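Local coordinates for Lmo2812 protein (Listeria monocytogenes EGD-e, PDB 5ZQA), which is a penicillin-binding protein of the S11 peptidase family that probably trims cell-wall peptidoglycan as a serine-type D-Ala-D-Ala carboxypeptidase, at residues A37-G46 and S173-L181. Numbering follows the deposited sequence.
Sequences AAAVYSVENG and STTKDLFLL
The phenol oxygen of Y41 is held between two partners: T175 OG1 and Y41 OH are hydrogen-bonded at 3.0 Å, and the carboxylate of E51 on the adjacent strand 48-52 hydrogen-bonds to the same phenol oxygen. T175 OG1 has a second, weak partner in A54 O. E51 also forms a salt bridge with K176, whose aliphatic stem passes the phenol at about a right angle, K176 CG coming within 3.5 Å of Y41 OH. One acidic side chain thus ties the tyrosine of the sheet to the first turn of the helix. T175 OG1 sits between its own backbone N and carbonyl carbon (chi1 69°), which turns it to the strand, where A39 CB packs 3.6 Å from T175 OG1; the methyl T175 CG2 extends over the A38 backbone, 4.0 Å from A38 N. Helix on sheet is the principle at work here: in the transpeptidase fold that penicillin-binding proteins share with the serine beta-lactamases, a five-stranded antiparallel sheet carries helices on both faces. Segment 175-181 of helix 175-188 crosses strand 37-42 at -40°, while V40, on the other face, meets helix 258-272. One turn beyond T175, F179 provides the apolar half of the joint. Its ring and that of Y41 form an offset stack, centroids 4.5 Å apart and planes 16° from parallel. The slip between them brings Y41 CB over the centre of the F179 ring, a CH-pi contact 3.5 Å from the centroid. F179 reaches along the strand to the turn that follows it because its CG is swung away from the backbone N; there V43 CG2 meets the ring edge and G46 CA approaches F179 CE2 at 4.2 Å.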
# COMPACT_ATOMS: atom_id res chain seq x y z
N ALA A 37 -6.27 14.92 -3.12
CA ALA A 37 -4.82 15.13 -3.10
C ALA A 37 -4.20 14.15 -4.07
O ALA A 37 -4.59 12.99 -4.13
CB ALA A 37 -4.25 14.92 -1.70
N ALA A 38 -3.25 14.63 -4.87
CA ALA A 38 -2.64 13.77 -5.87
C ALA A 38 -1.28 14.27 -6.28
O ALA A 38 -0.98 15.46 -6.17
CB ALA A 38 -3.53 13.67 -7.08
N ALA A 39 -0.45 13.35 -6.76
CA ALA A 39 0.88 13.72 -7.21
C ALA A 39 1.50 12.61 -8.03
O ALA A 39 1.06 11.45 -7.96
CB ALA A 39 1.79 14.07 -6.01
N VAL A 40 2.50 12.95 -8.83
CA VAL A 40 3.32 11.93 -9.45
C VAL A 40 4.75 12.43 -9.42
O VAL A 40 5.01 13.63 -9.61
CB VAL A 40 2.82 11.57 -10.90
CG1 VAL A 40 2.79 12.80 -11.84
CG2 VAL A 40 3.64 10.41 -11.48
N TYR A 41 5.66 11.51 -9.11
CA TYR A 41 7.07 11.83 -8.88
C TYR A 41 8.00 10.93 -9.68
O TYR A 41 7.71 9.75 -9.90
CB TYR A 41 7.44 11.67 -7.39
CG TYR A 41 6.62 12.49 -6.42
CD1 TYR A 41 5.44 11.98 -5.89
CD2 TYR A 41 7.02 13.76 -6.01
CE1 TYR A 41 4.68 12.70 -5.00
CE2 TYR A 41 6.26 14.50 -5.12
CZ TYR A 41 5.09 13.96 -4.61
OH TYR A 41 4.33 14.69 -3.73
N SER A 42 9.14 11.48 -10.08
CA SER A 42 10.22 10.68 -10.64
C SER A 42 11.08 10.06 -9.53
O SER A 42 11.60 10.76 -8.67
CB SER A 42 11.10 11.55 -11.55
OG SER A 42 12.21 10.80 -11.98
N VAL A 43 11.21 8.74 -9.56
CA VAL A 43 12.00 8.04 -8.55
C VAL A 43 13.48 8.39 -8.62
O VAL A 43 14.15 8.50 -7.59
CB VAL A 43 11.82 6.51 -8.71
CG1 VAL A 43 12.89 5.74 -7.95
CG2 VAL A 43 10.42 6.10 -8.25
N GLU A 44 14.00 8.60 -9.83
CA GLU A 44 15.44 8.74 -10.01
C GLU A 44 16.02 9.96 -9.29
O GLU A 44 17.07 9.88 -8.64
CB GLU A 44 15.78 8.78 -11.50
CG GLU A 44 15.64 7.42 -12.21
CD GLU A 44 14.20 6.91 -12.28
OE1 GLU A 44 13.26 7.73 -12.47
OE2 GLU A 44 14.00 5.68 -12.14
N ASN A 45 15.33 11.09 -9.37
CA ASN A 45 15.84 12.31 -8.75
C ASN A 45 14.87 12.98 -7.78
O ASN A 45 15.15 14.05 -7.25
CB ASN A 45 16.26 13.32 -9.82
CG ASN A 45 15.08 13.84 -10.62
OD1 ASN A 45 13.98 13.27 -10.58
ND2 ASN A 45 15.30 14.92 -11.37
N GLY A 46 13.71 12.35 -7.55
CA GLY A 46 12.72 12.89 -6.64
C GLY A 46 11.86 14.03 -7.17
O GLY A 46 11.08 14.61 -6.42
N SER A 173 -1.16 10.53 6.32
CA SER A 173 0.11 10.87 5.68
C SER A 173 -0.14 11.97 4.64
O SER A 173 -1.21 12.57 4.61
CB SER A 173 0.74 9.62 5.05
OG SER A 173 2.09 9.84 4.67
N THR A 174 0.86 12.22 3.80
CA THR A 174 0.77 13.19 2.70
C THR A 174 1.24 12.52 1.42
O THR A 174 1.91 11.49 1.50
CB THR A 174 1.64 14.42 2.94
OG1 THR A 174 3.02 14.01 2.97
CG2 THR A 174 1.30 15.09 4.27
N THR A 175 0.94 13.10 0.25
CA THR A 175 1.47 12.48 -0.96
C THR A 175 2.99 12.47 -0.95
O THR A 175 3.60 11.53 -1.46
CB THR A 175 1.01 13.15 -2.27
OG1 THR A 175 1.62 14.44 -2.41
CG2 THR A 175 -0.50 13.25 -2.34
N LYS A 176 3.60 13.50 -0.38
CA LYS A 176 5.05 13.57 -0.31
C LYS A 176 5.61 12.41 0.53
O LYS A 176 6.56 11.74 0.12
CB LYS A 176 5.50 14.92 0.25
CG LYS A 176 5.30 16.08 -0.72
CD LYS A 176 5.85 17.36 -0.12
CE LYS A 176 5.95 18.46 -1.17
NZ LYS A 176 6.83 18.07 -2.32
N ASP A 177 5.03 12.16 1.70
CA ASP A 177 5.51 11.08 2.55
C ASP A 177 5.22 9.70 1.94
O ASP A 177 6.03 8.78 2.06
CB ASP A 177 4.89 11.18 3.94
CG ASP A 177 5.64 12.13 4.85
OD1 ASP A 177 6.81 12.47 4.59
OD2 ASP A 177 5.05 12.51 5.88
N LEU A 178 4.06 9.56 1.29
CA LEU A 178 3.72 8.30 0.66
C LEU A 178 4.67 7.99 -0.52
O LEU A 178 5.02 6.82 -0.73
CB LEU A 178 2.25 8.30 0.21
CG LEU A 178 1.25 8.27 1.36
CD1 LEU A 178 -0.13 8.55 0.82
CD2 LEU A 178 1.30 6.93 2.10
N PHE A 179 5.09 9.01 -1.25
CA PHE A 179 6.11 8.81 -2.27
C PHE A 179 7.40 8.26 -1.67
O PHE A 179 7.99 7.33 -2.21
CB PHE A 179 6.40 10.13 -3.02
CG PHE A 179 7.67 10.09 -3.83
CD1 PHE A 179 7.84 9.15 -4.83
CD2 PHE A 179 8.69 10.99 -3.58
CE1 PHE A 179 9.00 9.09 -5.58
CE2 PHE A 179 9.87 10.94 -4.33
CZ PHE A 179 10.02 9.99 -5.33
N LEU A 180 7.83 8.84 -0.55
CA LEU A 180 9.06 8.41 0.11
C LEU A 180 8.95 6.97 0.58
O LEU A 180 9.87 6.17 0.37
CB LEU A 180 9.38 9.33 1.29
CG LEU A 180 10.69 9.02 2.02
CD1 LEU A 180 11.86 8.85 1.05
CD2 LEU A 180 10.98 10.12 3.01
N LEU A 181 7.84 6.63 1.22
CA LEU A 181 7.65 5.26 1.69
C LEU A 181 7.67 4.27 0.53
O LEU A 181 8.33 3.24 0.59
CB LEU A 181 6.34 5.14 2.46
CG LEU A 181 5.92 3.72 2.84
CD1 LEU A 181 6.99 3.02 3.66
CD2 LEU A 181 4.57 3.76 3.55